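Local coordinates for protein SMG-7 (Caenorhabditis elegans, PDB 3ZHE), which forms a heterodimer with SMG-5 through its 14-3-3-like domain and acts in nonsense-mediated mRNA decay, at residues F33-F37 with V89-I95; I343-L348 with L380-V385; F211-I216 with L227-R232; L8-L12 with H28-M32; W50-K54 with D138-Y142. All blocks are in the same frame, centred on the assembly; numbering follows the deposited sequence.

Contact 1 (F33-F37 with V89-I95); sequences FVADF and VHYHYEI
Phe37, Tyr93 and Val34 bring together two helix ends. Helix 22-35 stops at Ala35, and Asp36 (phi/psi -159/78) breaks the helical path, then N-caps the next helix, its OD1 accepting the backbone N of Thr39. Segment 89-95 comes off the end of helix 68-92 and is no longer helical by Ile95; Glu94 centres an inverse gamma turn. The nearest CA atoms, Val34 and Val89, are 6.3 Å apart. Tyr93, extended (-127/142) with chi1 m, lays its ring against this corner: Phe37 CB sits 3.6 Å from the Tyr93 ring centroid, a CH-pi contact, while Tyr93 OH makes two weak hydrogen bonds, to Val34 O (3.5 Å) and from Phe37 N (3.3 Å). Val34 CG1 rests over the His92 imidazole face, 3.4 Å from its centroid. Phe37, chi1 t, sends CE1 to Val89 CG1 (3.5 Å) and CE2 to Ile95 CD1 (4.1 Å). In this alpha-helical, 14-3-3-like N-terminal domain, Phe128 of helix 122-142 meets the Phe37 ring edge-to-face, and Leu8 of helix 3-14 packs on Ala35.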
# COMPACT_ATOMS: atom_id res chain seq x y z
N PHE B 33 9.44 13.49 12.78
CA PHE B 33 8.48 12.40 12.62
C PHE B 33 9.13 11.07 12.95
O PHE B 33 8.65 10.32 13.80
CB PHE B 33 7.92 12.37 11.19
CG PHE B 33 6.52 12.91 11.07
CD1 PHE B 33 5.43 12.17 11.51
CD2 PHE B 33 6.29 14.15 10.51
CE1 PHE B 33 4.14 12.67 11.39
CE2 PHE B 33 5.01 14.66 10.39
CZ PHE B 33 3.93 13.91 10.83
N VAL B 34 10.24 10.78 12.28
CA VAL B 34 11.00 9.56 12.51
C VAL B 34 11.46 9.46 13.97
O VAL B 34 11.45 8.38 14.57
CB VAL B 34 12.22 9.48 11.57
CG1 VAL B 34 13.17 8.37 11.99
CG2 VAL B 34 11.76 9.28 10.13
N ALA B 35 11.85 10.60 14.54
CA ALA B 35 12.30 10.66 15.92
C ALA B 35 11.22 10.21 16.91
O ALA B 35 11.50 9.46 17.85
CB ALA B 35 12.78 12.07 16.26
N ASP B 36 10.00 10.68 16.70
CA ASP B 36 8.89 10.36 17.60
C ASP B 36 7.55 10.55 16.90
O ASP B 36 6.87 11.55 17.10
CB ASP B 36 8.97 11.26 18.84
CG ASP B 36 8.16 10.72 20.01
OD1 ASP B 36 7.11 10.08 19.78
OD2 ASP B 36 8.57 10.94 21.17
N PHE B 37 7.17 9.57 16.07
CA PHE B 37 5.93 9.62 15.29
C PHE B 37 4.70 9.88 16.16
O PHE B 37 3.83 10.67 15.81
CB PHE B 37 5.76 8.33 14.49
CG PHE B 37 4.42 8.20 13.82
CD1 PHE B 37 4.17 8.82 12.61
CD2 PHE B 37 3.41 7.44 14.40
CE1 PHE B 37 2.94 8.69 11.99
CE2 PHE B 37 2.18 7.31 13.78
CZ PHE B 37 1.94 7.94 12.57
N VAL B 89 7.58 7.29 7.40
CA VAL B 89 6.81 6.88 8.57
C VAL B 89 6.68 5.36 8.64
O VAL B 89 6.91 4.76 9.69
CB VAL B 89 5.42 7.55 8.62
CG1 VAL B 89 4.49 6.77 9.53
CG2 VAL B 89 5.55 8.99 9.08
N HIS B 90 6.34 4.74 7.51
CA HIS B 90 6.22 3.28 7.44
C HIS B 90 7.53 2.58 7.79
O HIS B 90 7.53 1.57 8.48
CB HIS B 90 5.78 2.85 6.04
CG HIS B 90 4.30 2.87 5.84
ND1 HIS B 90 3.70 3.45 4.75
CD2 HIS B 90 3.29 2.36 6.59
CE1 HIS B 90 2.39 3.31 4.84
NE2 HIS B 90 2.11 2.65 5.95
N TYR B 91 8.63 3.15 7.31
CA TYR B 91 9.96 2.57 7.46
C TYR B 91 10.37 2.37 8.92
O TYR B 91 11.16 1.48 9.24
CB TYR B 91 10.98 3.47 6.76
CG TYR B 91 12.35 2.87 6.55
CD1 TYR B 91 12.63 2.14 5.40
CD2 TYR B 91 13.36 3.05 7.48
CE1 TYR B 91 13.88 1.59 5.20
CE2 TYR B 91 14.62 2.50 7.28
CZ TYR B 91 14.87 1.78 6.14
OH TYR B 91 16.12 1.23 5.94
N HIS B 92 9.82 3.19 9.81
CA HIS B 92 10.24 3.18 11.21
C HIS B 92 9.19 2.69 12.20
O HIS B 92 9.53 2.23 13.29
CB HIS B 92 10.73 4.58 11.62
CG HIS B 92 12.09 4.93 11.10
ND1 HIS B 92 13.23 4.83 11.88
CD2 HIS B 92 12.50 5.37 9.89
CE1 HIS B 92 14.28 5.20 11.17
NE2 HIS B 92 13.86 5.53 9.96
N TYR B 93 7.91 2.77 11.83
CA TYR B 93 6.84 2.40 12.75
C TYR B 93 5.86 1.39 12.16
O TYR B 93 5.53 1.45 10.97
CB TYR B 93 6.08 3.65 13.21
CG TYR B 93 6.89 4.53 14.14
CD1 TYR B 93 7.80 5.45 13.64
CD2 TYR B 93 6.75 4.43 15.52
CE1 TYR B 93 8.55 6.25 14.48
CE2 TYR B 93 7.49 5.22 16.37
CZ TYR B 93 8.39 6.13 15.84
OH TYR B 93 9.13 6.93 16.68
N GLU B 94 5.41 0.46 12.99
CA GLU B 94 4.48 -0.58 12.56
C GLU B 94 3.09 -0.02 12.26
O GLU B 94 2.17 -0.16 13.07
CB GLU B 94 4.37 -1.68 13.61
CG GLU B 94 5.67 -2.39 13.93
CD GLU B 94 5.47 -3.56 14.87
OE1 GLU B 94 4.31 -3.98 15.06
OE2 GLU B 94 6.48 -4.05 15.43
N ILE B 95 2.94 0.60 11.10
CA ILE B 95 1.65 1.16 10.71
C ILE B 95 0.72 0.06 10.21
O ILE B 95 1.05 -0.63 9.25
CB ILE B 95 1.80 2.23 9.63
CG1 ILE B 95 2.75 3.33 10.10
CG2 ILE B 95 0.45 2.81 9.27
CD1 ILE B 95 2.30 4.01 11.37

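Contact 2 (I343-L348 with L380-V385); sequences ICEWLL and LAQKLV
An antiparallel helix-helix contact, largely apolar and with no hydrogen bond across it, packs helix 377-389 against helix 337-348 in the C-terminal alpha-helical domain; segment 343-348 falls within the Est1 DNA/RNA-binding family region. Both segments are helical throughout; their axes pass 9.3 Å apart with 158° between N-to-C directions (signed crossing angle -158°). Cys344 and Ala381 lie at the crossing, CA to CA 5.2 Å, an approach that their small side chains permit. Cys344, chi1 m, points its SG into the other helix, 3.8 Å from Ala381 O, 3.7 Å from Leu384 CB and 3.8 Å from Val385 CG2. One turn on, Leu347 (m, t) faces the same way: its CD1 lies 3.7 Å from Leu380 CD2 and 4.2 Å from Leu384 CD1, and its CB is 4.1 Å from Ala381 CB. Leu380 (t, p) turns its end inward although its CA-to-CB bond points sideways. At the exposed border, Leu348 CD2 meets Ala381 CB at 3.7 Å. Ile343 CG2 touches Leu384 CD1 at 4.3 Å. The pair rests on two further helices: Ile343 and Leu384 reach Leu296 and Tyr292 of helix 277-304, and Leu347 and Leu380 meet Leu316 and Ala320 of helix 313-322.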
# COMPACT_ATOMS: atom_id res chain seq x y z
N ILE B 343 -43.44 -3.58 11.57
CA ILE B 343 -42.00 -3.40 11.39
C ILE B 343 -41.26 -3.55 12.72
O ILE B 343 -40.20 -4.19 12.78
CB ILE B 343 -41.68 -2.03 10.75
CG1 ILE B 343 -42.24 -1.97 9.32
CG2 ILE B 343 -40.18 -1.79 10.71
CD1 ILE B 343 -41.90 -0.69 8.57
N CYS B 344 -41.82 -2.99 13.78
CA CYS B 344 -41.25 -3.10 15.12
C CYS B 344 -41.18 -4.55 15.60
O CYS B 344 -40.20 -4.96 16.22
CB CYS B 344 -42.03 -2.26 16.13
SG CYS B 344 -41.71 -0.48 16.02
N GLU B 345 -42.24 -5.31 15.32
CA GLU B 345 -42.24 -6.73 15.65
C GLU B 345 -41.13 -7.44 14.88
O GLU B 345 -40.43 -8.29 15.43
CB GLU B 345 -43.58 -7.38 15.30
CG GLU B 345 -43.64 -8.86 15.66
CD GLU B 345 -44.41 -9.69 14.65
OE1 GLU B 345 -44.89 -9.11 13.65
OE2 GLU B 345 -44.54 -10.92 14.86
N TRP B 346 -40.99 -7.08 13.61
CA TRP B 346 -39.94 -7.65 12.76
C TRP B 346 -38.56 -7.40 13.35
O TRP B 346 -37.73 -8.30 13.44
CB TRP B 346 -40.02 -7.06 11.35
CG TRP B 346 -39.04 -7.67 10.38
CD1 TRP B 346 -38.38 -8.85 10.52
CD2 TRP B 346 -38.62 -7.13 9.12
NE1 TRP B 346 -37.57 -9.08 9.43
CE2 TRP B 346 -37.71 -8.03 8.56
CE3 TRP B 346 -38.93 -5.96 8.42
CZ2 TRP B 346 -37.10 -7.81 7.33
CZ3 TRP B 346 -38.33 -5.74 7.19
CH2 TRP B 346 -37.42 -6.67 6.66
N LEU B 347 -38.33 -6.15 13.75
CA LEU B 347 -37.05 -5.75 14.32
C LEU B 347 -36.77 -6.46 15.65
O LEU B 347 -35.64 -6.86 15.92
CB LEU B 347 -37.00 -4.23 14.51
CG LEU B 347 -37.03 -3.38 13.24
CD1 LEU B 347 -37.13 -1.90 13.59
CD2 LEU B 347 -35.79 -3.64 12.39
N LEU B 348 -37.80 -6.61 16.48
CA LEU B 348 -37.61 -7.18 17.81
C LEU B 348 -37.21 -8.65 17.81
O LEU B 348 -36.41 -9.09 18.64
CB LEU B 348 -38.87 -6.99 18.67
CG LEU B 348 -39.13 -5.57 19.17
CD1 LEU B 348 -40.20 -5.58 20.25
CD2 LEU B 348 -37.85 -4.94 19.68
N LEU B 380 -33.46 0.96 17.27
CA LEU B 380 -34.29 1.46 16.18
C LEU B 380 -35.77 1.24 16.48
O LEU B 380 -36.60 2.15 16.32
CB LEU B 380 -33.91 0.76 14.87
CG LEU B 380 -34.74 1.09 13.63
CD1 LEU B 380 -34.65 2.56 13.30
CD2 LEU B 380 -34.29 0.24 12.45
N ALA B 381 -36.10 0.03 16.92
CA ALA B 381 -37.46 -0.32 17.29
C ALA B 381 -37.96 0.59 18.41
O ALA B 381 -39.09 1.08 18.37
CB ALA B 381 -37.55 -1.78 17.70
N GLN B 382 -37.10 0.81 19.40
CA GLN B 382 -37.45 1.68 20.52
C GLN B 382 -37.73 3.11 20.07
O GLN B 382 -38.62 3.78 20.59
CB GLN B 382 -36.34 1.65 21.58
CG GLN B 382 -36.14 0.30 22.22
CD GLN B 382 -35.52 0.40 23.59
OE1 GLN B 382 -34.93 1.42 23.95
NE2 GLN B 382 -35.64 -0.66 24.38
N LYS B 383 -36.97 3.56 19.07
CA LYS B 383 -37.15 4.88 18.50
C LYS B 383 -38.49 5.01 17.79
O LYS B 383 -39.23 5.98 17.99
CB LYS B 383 -36.01 5.20 17.53
N LEU B 384 -38.81 4.02 16.95
CA LEU B 384 -40.10 3.99 16.25
C LEU B 384 -41.27 3.98 17.23
O LEU B 384 -42.24 4.75 17.08
CB LEU B 384 -40.18 2.77 15.34
CG LEU B 384 -39.66 2.93 13.91
CD1 LEU B 384 -39.43 1.57 13.27
CD2 LEU B 384 -40.65 3.74 13.08
N VAL B 385 -41.18 3.10 18.22
CA VAL B 385 -42.18 3.01 19.28
C VAL B 385 -42.34 4.34 19.98
O VAL B 385 -43.46 4.74 20.32
CB VAL B 385 -41.81 1.91 20.30
CG1 VAL B 385 -42.70 1.99 21.53
CG2 VAL B 385 -41.90 0.54 19.66

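Contact 3 (F211-I216 with L227-R232); sequences FANRDI and LSCLGR
Three carbonyls of the non-helical segment 211-216 receive side-chain donors from helix 222-234. Phe211 to Arg214 form a type I beta turn, and Asp215 centres an inverse gamma turn. The nearest CA pairs are Phe211-Ser228 and Ala212-Gly231, both 4.5 Å. Ser228 OG, chi1 m, donates to Phe211 O at 2.7 Å; the same carbonyl takes a weak bond from Arg214 N (3.3 Å) and a CA-H...O contact from Ser228 CA (3.3 Å). Arg232 reaches back extended: NE donates to Ala212 O (3.2 Å), NH2 weakly to Arg214 O (3.3 Å), and NH1 to Glu238 O beyond the contact. Arg214 NE bonds weakly to Asn210 O, and its NH1 has a long, weak ion pair with Asp224. Ile216 CD1 covers one guanidinium face, 3.4 Å from Arg232 NE. Leu227 CD1 makes a CH-pi contact 3.7 Å from the Phe211 ring centroid, and Gly231, lacking a side chain, lets Ala212 approach. Around this loop-to-helix packing, Asn180 of helix 180-191 lies beside Phe211 and Leu227, and helix 243-253 puts His245 on Ile216 and Ile249 on Cys229.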
# COMPACT_ATOMS: atom_id res chain seq x y z
N PHE B 211 -29.75 26.90 -8.36
CA PHE B 211 -30.92 26.06 -8.57
C PHE B 211 -32.23 26.69 -8.08
O PHE B 211 -33.31 26.36 -8.57
CB PHE B 211 -30.72 24.68 -7.94
CG PHE B 211 -29.90 23.74 -8.78
CD1 PHE B 211 -28.52 23.75 -8.71
CD2 PHE B 211 -30.52 22.86 -9.66
CE1 PHE B 211 -27.76 22.89 -9.49
CE2 PHE B 211 -29.77 22.00 -10.44
CZ PHE B 211 -28.39 22.01 -10.35
N ALA B 212 -32.12 27.60 -7.12
CA ALA B 212 -33.29 28.22 -6.50
C ALA B 212 -34.16 28.99 -7.50
O ALA B 212 -35.37 29.13 -7.30
CB ALA B 212 -32.87 29.13 -5.36
N ASN B 213 -33.54 29.47 -8.57
CA ASN B 213 -34.25 30.28 -9.55
C ASN B 213 -34.48 29.57 -10.88
O ASN B 213 -34.33 30.17 -11.95
CB ASN B 213 -33.52 31.61 -9.78
CG ASN B 213 -33.49 32.48 -8.53
OD1 ASN B 213 -34.49 32.60 -7.83
ND2 ASN B 213 -32.34 33.08 -8.25
N ARG B 214 -34.83 28.30 -10.82
CA ARG B 214 -35.17 27.54 -12.02
C ARG B 214 -36.69 27.40 -12.14
O ARG B 214 -37.39 27.27 -11.14
CB ARG B 214 -34.51 26.17 -12.01
CG ARG B 214 -32.99 26.21 -12.07
CD ARG B 214 -32.41 24.87 -12.49
NE ARG B 214 -30.96 24.91 -12.62
CZ ARG B 214 -30.23 23.94 -13.17
NH1 ARG B 214 -30.82 22.86 -13.65
NH2 ARG B 214 -28.91 24.07 -13.25
N ASP B 215 -37.18 27.44 -13.37
CA ASP B 215 -38.61 27.31 -13.62
C ASP B 215 -39.09 25.92 -13.22
O ASP B 215 -39.07 24.99 -14.02
CB ASP B 215 -38.93 27.58 -15.09
CG ASP B 215 -40.35 28.06 -15.31
OD1 ASP B 215 -41.23 27.74 -14.48
OD2 ASP B 215 -40.60 28.78 -16.30
N ILE B 216 -39.51 25.80 -11.96
CA ILE B 216 -39.98 24.53 -11.41
C ILE B 216 -41.17 23.98 -12.20
O ILE B 216 -41.33 22.77 -12.32
CB ILE B 216 -40.35 24.69 -9.91
CG1 ILE B 216 -39.13 25.15 -9.12
CG2 ILE B 216 -40.88 23.38 -9.34
CD1 ILE B 216 -39.32 25.09 -7.62
N LEU B 227 -33.14 19.66 -6.04
CA LEU B 227 -32.16 20.72 -5.83
C LEU B 227 -32.81 22.11 -5.82
O LEU B 227 -32.58 22.90 -4.91
CB LEU B 227 -31.05 20.66 -6.89
CG LEU B 227 -29.93 19.66 -6.59
CD1 LEU B 227 -28.82 19.78 -7.61
CD2 LEU B 227 -29.40 19.89 -5.18
N SER B 228 -33.62 22.39 -6.83
CA SER B 228 -34.32 23.66 -6.93
C SER B 228 -35.25 23.89 -5.74
O SER B 228 -35.33 25.00 -5.21
CB SER B 228 -35.12 23.75 -8.23
OG SER B 228 -34.26 23.95 -9.34
N CYS B 229 -35.95 22.84 -5.31
CA CYS B 229 -36.88 22.97 -4.19
C CYS B 229 -36.18 23.16 -2.85
O CYS B 229 -36.61 23.98 -2.03
CB CYS B 229 -37.86 21.79 -4.15
SG CYS B 229 -39.03 21.78 -5.54
N LEU B 230 -35.11 22.40 -2.62
CA LEU B 230 -34.30 22.56 -1.42
C LEU B 230 -33.72 23.97 -1.39
O LEU B 230 -33.66 24.61 -0.33
CB LEU B 230 -33.17 21.54 -1.40
CG LEU B 230 -32.22 21.62 -0.20
CD1 LEU B 230 -32.94 21.24 1.08
CD2 LEU B 230 -30.99 20.74 -0.41
N GLY B 231 -33.30 24.44 -2.56
CA GLY B 231 -32.78 25.79 -2.70
C GLY B 231 -33.82 26.84 -2.37
O GLY B 231 -33.51 27.85 -1.74
N ARG B 232 -35.06 26.61 -2.80
CA ARG B 232 -36.14 27.53 -2.49
C ARG B 232 -36.53 27.48 -1.02
O ARG B 232 -37.05 28.46 -0.47
CB ARG B 232 -37.37 27.26 -3.37
CG ARG B 232 -37.20 27.71 -4.81
CD ARG B 232 -38.55 27.92 -5.48
NE ARG B 232 -38.41 28.27 -6.89
CZ ARG B 232 -39.43 28.59 -7.68
NH1 ARG B 232 -40.67 28.59 -7.21
NH2 ARG B 232 -39.22 28.90 -8.95

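Contact 4 (L8-L12 with H28-M32); sequences LTVEL and HLMKM
Leu12, Leu8 and Met32 form the apolar centre of an antiparallel helix pair. Segments 8-12 and 28-32 are helical throughout, their axes 10.6 Å apart at closest approach and 168° between N-to-C directions. The register pairs Leu8 with Met32 and Leu12 with His28, each at 6.8 Å between CA atoms, so one helical turn on each side matches the other. Leu12, in the t, p rotamer, places CD2 3.6 Å from Met32 SD and CD1 4.0 Å from Leu29 CD2. Met32, with chi3 p, turns its methyl toward helix 3-14: CE lies 4.1 Å from Leu8 CB and 4.0 Å from Thr9 N, with SD 3.6 Å from Leu8 O.

His28, chi1 t, bridges the helices next to this apolar centre. Its NE2 donates a nearly straight hydrogen bond (172°) to Leu8 O at 3.1 Å, and Leu12 CD1 lies near the ring plane, 3.5 Å from His28 CD2. Leu8 O also accepts Leu12 N (2.9 Å), so one carbonyl serves both its own helix and its neighbour. Glu11 and Lys31 form the border: Glu11 OE1 comes within 3.8 Å of His28 CE1, and Leu8 CD2 touches Lys31 CE (3.9 Å). The two helices open the N-terminal 14-3-3-like domain, and Met30 and Lys31 also pack on Gln125 and Ile124 of the partner chain, the nonsense-mediated mRNA decay protein. The chemistry implies otherwise apolar packing whose register is fixed by one straight side-chain-to-backbone bond.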
# COMPACT_ATOMS: atom_id res chain seq x y z
N LEU B 8 14.90 19.28 19.44
CA LEU B 8 14.41 19.24 18.07
C LEU B 8 13.34 20.30 17.85
O LEU B 8 13.21 20.84 16.75
CB LEU B 8 13.86 17.85 17.74
CG LEU B 8 14.88 16.70 17.71
CD1 LEU B 8 14.18 15.35 17.68
CD2 LEU B 8 15.82 16.84 16.52
N THR B 9 12.58 20.60 18.90
CA THR B 9 11.53 21.61 18.83
C THR B 9 12.12 23.01 18.67
O THR B 9 11.68 23.79 17.83
CB THR B 9 10.63 21.59 20.08
OG1 THR B 9 10.13 20.27 20.30
CG2 THR B 9 9.46 22.55 19.92
N VAL B 10 13.13 23.31 19.49
CA VAL B 10 13.83 24.58 19.39
C VAL B 10 14.48 24.73 18.02
O VAL B 10 14.38 25.78 17.38
CB VAL B 10 14.92 24.72 20.47
CG1 VAL B 10 15.77 25.96 20.23
CG2 VAL B 10 14.29 24.76 21.86
N GLU B 11 15.13 23.66 17.56
CA GLU B 11 15.75 23.64 16.24
C GLU B 11 14.71 23.84 15.14
O GLU B 11 15.01 24.41 14.09
CB GLU B 11 16.50 22.32 16.03
CG GLU B 11 17.68 22.13 16.98
CD GLU B 11 18.13 20.68 17.05
OE1 GLU B 11 17.50 19.83 16.39
OE2 GLU B 11 19.11 20.40 17.77
N LEU B 12 13.49 23.37 15.39
CA LEU B 12 12.41 23.53 14.42
C LEU B 12 11.95 24.98 14.37
O LEU B 12 11.77 25.55 13.29
CB LEU B 12 11.23 22.63 14.78
CG LEU B 12 9.98 22.79 13.91
CD1 LEU B 12 10.24 22.32 12.49
CD2 LEU B 12 8.79 22.06 14.51
N HIS B 28 13.07 18.83 8.21
CA HIS B 28 13.19 18.79 9.66
C HIS B 28 11.95 18.17 10.30
O HIS B 28 12.04 17.46 11.30
CB HIS B 28 13.45 20.19 10.24
CG HIS B 28 13.87 20.17 11.67
ND1 HIS B 28 15.16 19.90 12.07
CD2 HIS B 28 13.16 20.39 12.81
CE1 HIS B 28 15.23 19.95 13.39
NE2 HIS B 28 14.03 20.25 13.86
N LEU B 29 10.78 18.44 9.72
CA LEU B 29 9.54 17.82 10.18
C LEU B 29 9.59 16.32 9.98
O LEU B 29 9.06 15.56 10.79
CB LEU B 29 8.32 18.42 9.48
CG LEU B 29 7.72 19.67 10.12
CD1 LEU B 29 6.40 20.03 9.46
CD2 LEU B 29 7.53 19.47 11.62
N MET B 30 10.22 15.88 8.89
CA MET B 30 10.42 14.46 8.64
C MET B 30 11.30 13.85 9.72
O MET B 30 11.01 12.76 10.24
CB MET B 30 11.05 14.23 7.26
CG MET B 30 10.10 14.43 6.10
SD MET B 30 10.96 14.41 4.51
CE MET B 30 9.59 14.17 3.39
N LYS B 31 12.37 14.55 10.05
CA LYS B 31 13.28 14.10 11.10
C LYS B 31 12.57 13.98 12.44
O LYS B 31 12.77 13.01 13.18
CB LYS B 31 14.48 15.04 11.22
CG LYS B 31 15.47 14.64 12.30
CD LYS B 31 16.64 15.60 12.38
CE LYS B 31 17.58 15.20 13.50
NZ LYS B 31 18.72 16.15 13.64
N MET B 32 11.74 14.97 12.76
CA MET B 32 10.97 14.94 14.00
C MET B 32 9.90 13.84 13.97
O MET B 32 9.51 13.33 15.02
CB MET B 32 10.33 16.31 14.27
CG MET B 32 11.34 17.44 14.46
SD MET B 32 10.60 18.98 15.05
CE MET B 32 9.99 18.47 16.66

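Contact 5 (W50-K54 with D138-Y142); sequences WNKLK and DLMRY
Both segments are helical and run almost parallel, with 13° between their N-to-C directions. Their axes stay 13.6 Å apart at closest approach and the nearest CA atoms, Lys54 and Leu139, are 9.6 Å apart, so long side chains must bridge the space. Trp50, chi1 t, extends its indole across it: CZ3 meets Leu139 CD2 at 3.8 Å, CH2 meets Tyr142 CE2 at 4.0 Å, and CZ2 lies 3.8 Å from Asp138 OD2. Leu53 CD2 adds a contact with Leu139 CD2 (4.2 Å). Lys54 (t, p, t, t) donates from NZ to Tyr142 OH at 2.8 Å. Within segment 138-142, Arg141 NH1 forms a salt bridge with Asp138 OD1 (3.0 Å), and Asp138 OD2 pairs with Arg135, which also makes a cation-pi contact with Trp50. Ala78 of helix 68-92 packs on both Leu53 and Leu139. Two nearly parallel helices, 45-63 and 122-142, with helix 68-92 packed against both, fit the helical bundle of a 14-3-3-like domain; residues 138-142 also fall in a predicted TPR repeat.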
# COMPACT_ATOMS: atom_id res chain seq x y z
N TRP B 50 1.73 19.74 5.67
CA TRP B 50 0.88 20.13 4.56
C TRP B 50 0.72 21.64 4.47
O TRP B 50 0.49 22.18 3.39
CB TRP B 50 -0.50 19.47 4.67
CG TRP B 50 -1.46 19.99 3.65
CD1 TRP B 50 -2.51 20.83 3.86
CD2 TRP B 50 -1.44 19.72 2.24
NE1 TRP B 50 -3.15 21.10 2.67
CE2 TRP B 50 -2.51 20.43 1.66
CE3 TRP B 50 -0.62 18.94 1.41
CZ2 TRP B 50 -2.79 20.38 0.29
CZ3 TRP B 50 -0.89 18.90 0.06
CH2 TRP B 50 -1.97 19.61 -0.49
N ASN B 51 0.82 22.33 5.60
CA ASN B 51 0.72 23.78 5.60
C ASN B 51 1.91 24.44 4.92
O ASN B 51 1.74 25.36 4.13
CB ASN B 51 0.53 24.33 7.02
CG ASN B 51 -0.91 24.27 7.49
OD1 ASN B 51 -1.83 24.21 6.67
ND2 ASN B 51 -1.11 24.29 8.80
N LYS B 52 3.11 23.96 5.24
CA LYS B 52 4.31 24.44 4.58
C LYS B 52 4.30 24.12 3.09
O LYS B 52 4.66 24.95 2.26
CB LYS B 52 5.56 23.84 5.23
CG LYS B 52 6.01 24.57 6.49
CD LYS B 52 6.49 25.97 6.15
CE LYS B 52 6.98 26.70 7.39
NZ LYS B 52 7.40 28.09 7.07
N LEU B 53 3.87 22.90 2.76
CA LEU B 53 3.83 22.48 1.37
C LEU B 53 2.83 23.30 0.55
O LEU B 53 3.18 23.87 -0.49
CB LEU B 53 3.52 20.99 1.28
CG LEU B 53 3.61 20.31 -0.08
CD1 LEU B 53 4.26 18.95 0.05
CD2 LEU B 53 2.23 20.19 -0.69
N LYS B 54 1.59 23.36 1.03
CA LYS B 54 0.53 24.15 0.40
C LYS B 54 0.95 25.61 0.29
O LYS B 54 0.66 26.27 -0.71
CB LYS B 54 -0.77 24.04 1.20
CG LYS B 54 -1.90 24.94 0.72
CD LYS B 54 -2.46 24.48 -0.62
CE LYS B 54 -3.67 25.30 -1.03
NZ LYS B 54 -4.20 24.88 -2.35
N ASP B 138 -5.71 15.71 -2.65
CA ASP B 138 -5.61 17.11 -3.06
C ASP B 138 -4.59 17.28 -4.18
O ASP B 138 -4.85 17.96 -5.17
CB ASP B 138 -5.22 18.00 -1.88
CG ASP B 138 -6.40 18.31 -0.97
OD1 ASP B 138 -7.55 18.27 -1.45
OD2 ASP B 138 -6.17 18.59 0.23
N LEU B 139 -3.43 16.65 -4.01
CA LEU B 139 -2.36 16.75 -5.00
C LEU B 139 -2.78 16.17 -6.34
O LEU B 139 -2.47 16.75 -7.39
CB LEU B 139 -1.10 16.04 -4.49
CG LEU B 139 -0.40 16.70 -3.30
CD1 LEU B 139 0.85 15.93 -2.92
CD2 LEU B 139 -0.08 18.15 -3.60
N MET B 140 -3.48 15.04 -6.31
CA MET B 140 -3.98 14.45 -7.54
C MET B 140 -5.03 15.34 -8.19
O MET B 140 -5.15 15.38 -9.42
CB MET B 140 -4.55 13.05 -7.29
CG MET B 140 -3.52 12.03 -6.83
SD MET B 140 -2.04 12.01 -7.86
CE MET B 140 -2.71 11.45 -9.42
N ARG B 141 -5.80 16.06 -7.37
CA ARG B 141 -6.81 16.96 -7.90
C ARG B 141 -6.17 18.16 -8.59
O ARG B 141 -6.65 18.62 -9.63
CB ARG B 141 -7.77 17.43 -6.80
CG ARG B 141 -9.10 17.94 -7.35
CD ARG B 141 -9.98 18.53 -6.25
NE ARG B 141 -9.65 19.92 -5.96
CZ ARG B 141 -9.01 20.32 -4.87
NH1 ARG B 141 -8.63 19.44 -3.96
NH2 ARG B 141 -8.75 21.61 -4.69
N TYR B 142 -5.09 18.67 -8.00
CA TYR B 142 -4.35 19.79 -8.58
C TYR B 142 -3.76 19.41 -9.94
O TYR B 142 -3.67 20.24 -10.84
CB TYR B 142 -3.23 20.24 -7.65
CG TYR B 142 -3.68 20.76 -6.30
CD1 TYR B 142 -4.95 21.27 -6.12
CD2 TYR B 142 -2.82 20.74 -5.21
CE1 TYR B 142 -5.36 21.75 -4.88
CE2 TYR B 142 -3.21 21.22 -3.98
CZ TYR B 142 -4.48 21.73 -3.82
OH TYR B 142 -4.88 22.20 -2.59

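How the contacts relate
Along the chain contact 4 closes first, contact 1 opens next and interlocks with contact 5, and contacts 3 and 2 follow in turn. Contacts 4 and 1 share helix 22-35 and touch, Ala35 CB lying 3.8 Å from Leu8 CD1; their centres are 14 Å apart. Contact 5, 22 Å from contact 1 and 21 Å from contact 4 between centres, ties helices 45-63 and 122-142 into the same N-terminal 14-3-3-like bundle. Contacts 3 and 2, 36 Å apart between centres, belong to the C-terminal helical region. Contact 2 lies 56 Å from contact 4, centre to centre, so the five contacts sample an elongated protein of helices and loops, without strands, whose N-terminal bundle meets the partner chain near contacts 1 and 4.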